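Local coordinates for response regulator receiver domain protein (CheY) (Rhodospirillum rubrum, PDB 3HEB) that probably acts as a phosphorylation-dependent signalling switch of the CheY-like receiver type, taking up a phosphoryl group on an aspartate in two-component signal transduction, at residues 73-78 against 105-110; 92-97 against 110-115. All coordinates share one frame; numbering follows the deposited sequence.

Contact 1 of 2, residues 73-78 against 105-110; sequences TGIDIL and QRCYDL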
loop_
_atom_site.group_PDB
_atom_site.type_symbol
_atom_site.label_atom_id
_atom_site.label_comp_id
_atom_site.label_asym_id
_atom_site.label_seq_id
_atom_site.Cartn_x
_atom_site.Cartn_y
_atom_site.Cartn_z
ATOM N N THR A 73 2.004 19.808 -8.609
ATOM C CA THR A 73 2.724 18.551 -8.507
ATOM C C THR A 73 1.880 17.650 -7.632
ATOM O O THR A 73 1.319 18.094 -6.634
ATOM C CB THR A 73 4.111 18.703 -7.855
ATOM O OG1 THR A 73 4.719 17.403 -7.754
ATOM C CG2 THR A 73 3.993 19.334 -6.470
ATOM N N GLY A 74 1.778 16.386 -8.020
ATOM C CA GLY A 74 0.988 15.446 -7.257
ATOM C C GLY A 74 1.457 15.249 -5.826
ATOM O O GLY A 74 0.669 14.818 -4.974
ATOM N N ILE A 75 2.721 15.544 -5.541
ATOM C CA ILE A 75 3.203 15.370 -4.178
ATOM C C ILE A 75 2.391 16.237 -3.220
ATOM O O ILE A 75 2.048 15.809 -2.122
ATOM C CB ILE A 75 4.710 15.699 -4.049
ATOM C CG1 ILE A 75 5.529 14.488 -4.496
ATOM C CG2 ILE A 75 5.068 16.051 -2.603
ATOM C CD1 ILE A 75 7.027 14.677 -4.383
ATOM N N ASP A 76 2.062 17.450 -3.644
ATOM C CA ASP A 76 1.283 18.321 -2.781
ATOM C C ASP A 76 -0.160 17.851 -2.627
ATOM O O ASP A 76 -0.800 18.121 -1.613
ATOM C CB ASP A 76 1.359 19.753 -3.296
ATOM C CG ASP A 76 2.741 20.342 -3.106
ATOM O OD1 ASP A 76 3.236 20.317 -1.963
ATOM O OD2 ASP A 76 3.336 20.820 -4.085
ATOM N N ILE A 77 -0.672 17.139 -3.626
ATOM C CA ILE A 77 -2.024 16.610 -3.533
ATOM C C ILE A 77 -1.962 15.547 -2.432
ATOM O O ILE A 77 -2.826 15.489 -1.561
ATOM C CB ILE A 77 -2.483 15.955 -4.871
ATOM C CG1 ILE A 77 -2.635 17.030 -5.956
ATOM C CG2 ILE A 77 -3.794 15.218 -4.665
ATOM C CD1 ILE A 77 -3.133 16.515 -7.293
ATOM N N LEU A 78 -0.909 14.734 -2.477
ATOM C CA LEU A 78 -0.659 13.660 -1.514
ATOM C C LEU A 78 -0.582 14.235 -0.104
ATOM O O LEU A 78 -1.199 13.713 0.822
ATOM C CB LEU A 78 0.673 12.969 -1.841
ATOM C CG LEU A 78 1.053 11.581 -1.309
ATOM C CD1 LEU A 78 2.570 11.464 -1.360
ATOM C CD2 LEU A 78 0.586 11.358 0.103
ATOM N N GLN A 105 11.022 7.959 -1.533
ATOM C CA GLN A 105 11.088 8.097 -0.083
ATOM C C GLN A 105 10.235 9.262 0.429
ATOM O O GLN A 105 9.613 9.164 1.493
ATOM C CB GLN A 105 12.542 8.284 0.362
ATOM C CG GLN A 105 13.503 7.259 -0.239
ATOM C CD GLN A 105 14.946 7.453 0.211
ATOM O OE1 GLN A 105 15.454 8.585 0.288
ATOM N NE2 GLN A 105 15.622 6.342 0.493
ATOM N N ARG A 106 10.200 10.356 -0.327
ATOM C CA ARG A 106 9.428 11.526 0.071
ATOM C C ARG A 106 7.918 11.229 0.063
ATOM O O ARG A 106 7.190 11.631 0.980
ATOM C CB ARG A 106 9.744 12.703 -0.859
ATOM C CG ARG A 106 9.444 14.071 -0.257
ATOM C CD ARG A 106 9.798 15.206 -1.226
ATOM N NE ARG A 106 9.863 16.512 -0.559
ATOM C CZ ARG A 106 10.971 17.039 -0.036
ATOM N NH1 ARG A 106 12.126 16.382 -0.100
ATOM N NH2 ARG A 106 10.928 18.226 0.560
ATOM N N CYS A 107 7.457 10.525 -0.969
ATOM C CA CYS A 107 6.046 10.161 -1.083
ATOM C C CYS A 107 5.641 9.291 0.108
ATOM O O CYS A 107 4.607 9.520 0.741
ATOM C CB CYS A 107 5.786 9.416 -2.398
ATOM S SG CYS A 107 5.924 10.466 -3.887
ATOM N N TYR A 108 6.457 8.291 0.420
ATOM C CA TYR A 108 6.138 7.456 1.560
ATOM C C TYR A 108 6.151 8.305 2.841
ATOM O O TYR A 108 5.264 8.176 3.682
ATOM C CB TYR A 108 7.122 6.288 1.657
ATOM C CG TYR A 108 6.844 5.188 0.654
ATOM C CD1 TYR A 108 7.666 4.995 -0.462
ATOM C CD2 TYR A 108 5.763 4.325 0.827
ATOM C CE1 TYR A 108 7.418 3.957 -1.376
ATOM C CE2 TYR A 108 5.500 3.294 -0.079
ATOM C CZ TYR A 108 6.332 3.112 -1.174
ATOM O OH TYR A 108 6.081 2.084 -2.055
ATOM N N ASP A 109 7.142 9.181 2.986
ATOM C CA ASP A 109 7.194 10.025 4.170
ATOM C C ASP A 109 5.942 10.878 4.211
ATOM O O ASP A 109 5.390 11.104 5.281
ATOM C CB ASP A 109 8.434 10.923 4.171
ATOM C CG ASP A 109 9.725 10.141 4.371
ATOM O OD1 ASP A 109 9.670 8.976 4.846
ATOM O OD2 ASP A 109 10.798 10.700 4.066
ATOM N N LEU A 110 5.490 11.339 3.045
ATOM C CA LEU A 110 4.274 12.149 2.961
ATOM C C LEU A 110 3.008 11.327 3.185
ATOM O O LEU A 110 1.918 11.887 3.268
ATOM C CB LEU A 110 4.166 12.850 1.603
ATOM C CG LEU A 110 4.637 14.299 1.415
ATOM C CD1 LEU A 110 5.056 14.921 2.753
ATOM C CD2 LEU A 110 5.775 14.327 0.402
#
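I75 and L78 reach across to C107 and L110 from rotamers that differ at the first torsion. In I75, chi1 -82° sets CG2 anti to the backbone N and CG1 beside it, and the two branches go to different partners. In L78, CG itself is anti to the backbone N (chi1 -162°). On the facing segment C107 offers SG to I75 and CB to L78, while L110 offers CD2 to I75 and CB to L78.

The I75 branches divide the work. CG2 of I75 meets CD2 of L110 at 3.5 Å, the two side chains crossing at about a right angle, and CG1 of I75 lies 4.1 Å from SG of C107. One turn on, L78 meets L110 mainly with its methyls: CD1 of L78 packs on CB of L110 at 3.6 Å and also touches CB of C107 at 4.0 Å. The same methyl lies 3.5 Å from the carbonyl O of C107, and CD2 of L78 is 3.5 Å from the carbonyl O of L110. R106 adds a looser touch, its aliphatic CD near CD1 of I75.

The short helix segments 74-78 and 105-109 run nearly parallel, their axes 22° apart and 10.2 Å apart at closest approach. They belong to consecutive helices, 74-83 and 101-109, on one face of the receiver domain sheet. L67, in the loop after strand 61-65, touches both I75 and C107 and extends the apolar patch. D109, on helix 101-109, forms a salt bridge to R89 of the second subunit.

No hydrogen bond or salt bridge joins the two segments, which implies that methyl, methylene and thiol packing holds this helix pair together here.

Contact 2 of 2, residues 92-97 against 110-115; sequences VVILTT and LGANVY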
loop_
_atom_site.group_PDB
_atom_site.type_symbol
_atom_site.label_atom_id
_atom_site.label_comp_id
_atom_site.label_asym_id
_atom_site.label_seq_id
_atom_site.Cartn_x
_atom_site.Cartn_y
_atom_site.Cartn_z
ATOM N N VAL A 92 -3.435 5.799 -1.097
ATOM C CA VAL A 92 -2.965 6.541 -2.244
ATOM C C VAL A 92 -1.867 5.753 -2.918
ATOM O O VAL A 92 -0.893 5.371 -2.279
ATOM C CB VAL A 92 -2.415 7.915 -1.838
ATOM C CG1 VAL A 92 -1.954 8.676 -3.076
ATOM C CG2 VAL A 92 -3.488 8.698 -1.103
ATOM N N VAL A 93 -2.033 5.512 -4.213
ATOM C CA VAL A 93 -1.045 4.777 -4.982
ATOM C C VAL A 93 -0.421 5.742 -5.971
ATOM O O VAL A 93 -1.085 6.225 -6.889
ATOM C CB VAL A 93 -1.692 3.576 -5.731
ATOM C CG1 VAL A 93 -0.688 2.931 -6.666
ATOM C CG2 VAL A 93 -2.181 2.538 -4.727
ATOM N N ILE A 94 0.855 6.049 -5.766
ATOM C CA ILE A 94 1.552 6.950 -6.662
ATOM C C ILE A 94 1.904 6.152 -7.898
ATOM O O ILE A 94 2.447 5.055 -7.803
ATOM C CB ILE A 94 2.858 7.487 -6.051
ATOM C CG1 ILE A 94 2.569 8.278 -4.771
ATOM C CG2 ILE A 94 3.572 8.356 -7.064
ATOM C CD1 ILE A 94 1.705 9.497 -4.987
ATOM N N LEU A 95 1.582 6.700 -9.056
ATOM C CA LEU A 95 1.866 6.035 -10.311
ATOM C C LEU A 95 2.482 7.099 -11.219
ATOM O O LEU A 95 1.783 7.862 -11.896
ATOM C CB LEU A 95 0.567 5.470 -10.893
ATOM C CG LEU A 95 0.618 4.659 -12.192
ATOM C CD1 LEU A 95 1.610 3.513 -12.068
ATOM C CD2 LEU A 95 -0.786 4.133 -12.504
ATOM N N THR A 96 3.808 7.156 -11.215
ATOM C CA THR A 96 4.491 8.157 -12.007
ATOM C C THR A 96 5.725 7.629 -12.725
ATOM O O THR A 96 6.163 6.499 -12.508
ATOM C CB THR A 96 4.889 9.330 -11.115
ATOM O OG1 THR A 96 5.325 10.431 -11.927
ATOM C CG2 THR A 96 6.003 8.895 -10.164
ATOM N N THR A 97 6.289 8.482 -13.570
ATOM C CA THR A 97 7.459 8.154 -14.370
ATOM C C THR A 97 8.776 8.024 -13.607
ATOM O O THR A 97 9.495 7.047 -13.773
ATOM C CB THR A 97 7.639 9.204 -15.502
ATOM O OG1 THR A 97 6.589 9.054 -16.468
ATOM C CG2 THR A 97 8.979 9.027 -16.195
ATOM N N LEU A 110 5.490 11.339 3.045
ATOM C CA LEU A 110 4.274 12.149 2.961
ATOM C C LEU A 110 3.008 11.327 3.185
ATOM O O LEU A 110 1.918 11.887 3.268
ATOM C CB LEU A 110 4.166 12.850 1.603
ATOM C CG LEU A 110 4.637 14.299 1.415
ATOM C CD1 LEU A 110 5.056 14.921 2.753
ATOM C CD2 LEU A 110 5.775 14.327 0.402
ATOM N N GLY A 111 3.152 10.002 3.244
ATOM C CA GLY A 111 2.003 9.136 3.489
ATOM C C GLY A 111 1.448 8.253 2.382
ATOM O O GLY A 111 0.402 7.627 2.568
ATOM N N ALA A 112 2.114 8.185 1.239
ATOM C CA ALA A 112 1.623 7.343 0.150
ATOM C C ALA A 112 1.608 5.891 0.606
ATOM O O ALA A 112 2.547 5.428 1.256
ATOM C CB ALA A 112 2.512 7.490 -1.070
ATOM N N ASN A 113 0.540 5.176 0.270
ATOM C CA ASN A 113 0.422 3.771 0.654
ATOM C C ASN A 113 1.315 2.894 -0.206
ATOM O O ASN A 113 1.892 1.921 0.272
ATOM C CB ASN A 113 -1.023 3.291 0.500
ATOM C CG ASN A 113 -1.968 3.956 1.489
ATOM O OD1 ASN A 113 -2.326 3.379 2.530
ATOM N ND2 ASN A 113 -2.368 5.185 1.176
ATOM N N VAL A 114 1.405 3.249 -1.482
ATOM C CA VAL A 114 2.185 2.508 -2.461
ATOM C C VAL A 114 2.714 3.457 -3.531
ATOM O O VAL A 114 2.090 4.472 -3.851
ATOM C CB VAL A 114 1.318 1.433 -3.154
ATOM C CG1 VAL A 114 2.133 0.684 -4.217
ATOM C CG2 VAL A 114 0.760 0.468 -2.114
ATOM N N TYR A 115 3.878 3.118 -4.069
ATOM C CA TYR A 115 4.502 3.902 -5.114
ATOM C C TYR A 115 4.873 2.942 -6.239
ATOM O O TYR A 115 5.533 1.911 -6.018
ATOM C CB TYR A 115 5.752 4.605 -4.589
ATOM C CG TYR A 115 6.392 5.526 -5.600
ATOM C CD1 TYR A 115 6.405 6.905 -5.402
ATOM C CD2 TYR A 115 7.011 5.017 -6.746
ATOM C CE1 TYR A 115 7.018 7.750 -6.307
ATOM C CE2 TYR A 115 7.624 5.856 -7.656
ATOM C CZ TYR A 115 7.628 7.224 -7.430
ATOM O OH TYR A 115 8.259 8.073 -8.321
#
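Strands 92-96 and 114-117 are neighbours in the parallel sheet, and V92 and I94 bind the incoming strand through main-chain bonds. The carbonyl O of V92 accepts from two amides: N of N113 at 2.9 Å, in the carbonyl plane but bent (133° at the hydrogen), and the straighter N of V114. Next along, N of I94 donates to O of V114 at 2.8 Å.

The pair closes a beta-alpha-beta unit whose crossover is helix 101-109; G111, at positive phi, ends that helix in a Schellman motif. On one face V93 and V114 lie side by side, CG2 of V93 4.0 Å from CB of V114. On the other, with helix 101-109 packed over it, CG1 of I94 meets CB of A112 at 3.8 Å.

Y115 also lies on this face, its CG anti to the backbone N (chi1 -176°). CG2 of I94 is 3.6 Å from both CD1 and CE1 of Y115. Both I94 and T96 approach the ring obliquely. CG2 of T96 lies 3.0 Å from OH of Y115, whose hydroxyl is hydrogen-bonded to O of T98. An alanine at Y115 would probably leave that T98 carbonyl without its hydroxyl partner and open a gap beside the methyls of I94 and T96. OG1 of T96 is hydrogen-bonded to D66, the predicted phosphorylation site, which is unmodified here.

Contacts 1 and 2 share L110, and their centres lie about 7 Å apart. Contact 1 joins helices 74-83 and 101-109; contact 2 joins the strands on either side of helix 101-109 in the chain. The carbonyl O of C107 probably accepts a hydrogen bond from N of A112 at 2.9 Å, tying the helix end to the turn into strand 114-117. SG of C107 also packs 3.8 Å from CE1 of Y115, so this cysteine of contact 1 also packs on a residue of contact 2. The predicted phosphoacceptor D66 is reached from contact 2 through T96, while L67, next in sequence, touches side chains of both contacts. Both also meet the second subunit.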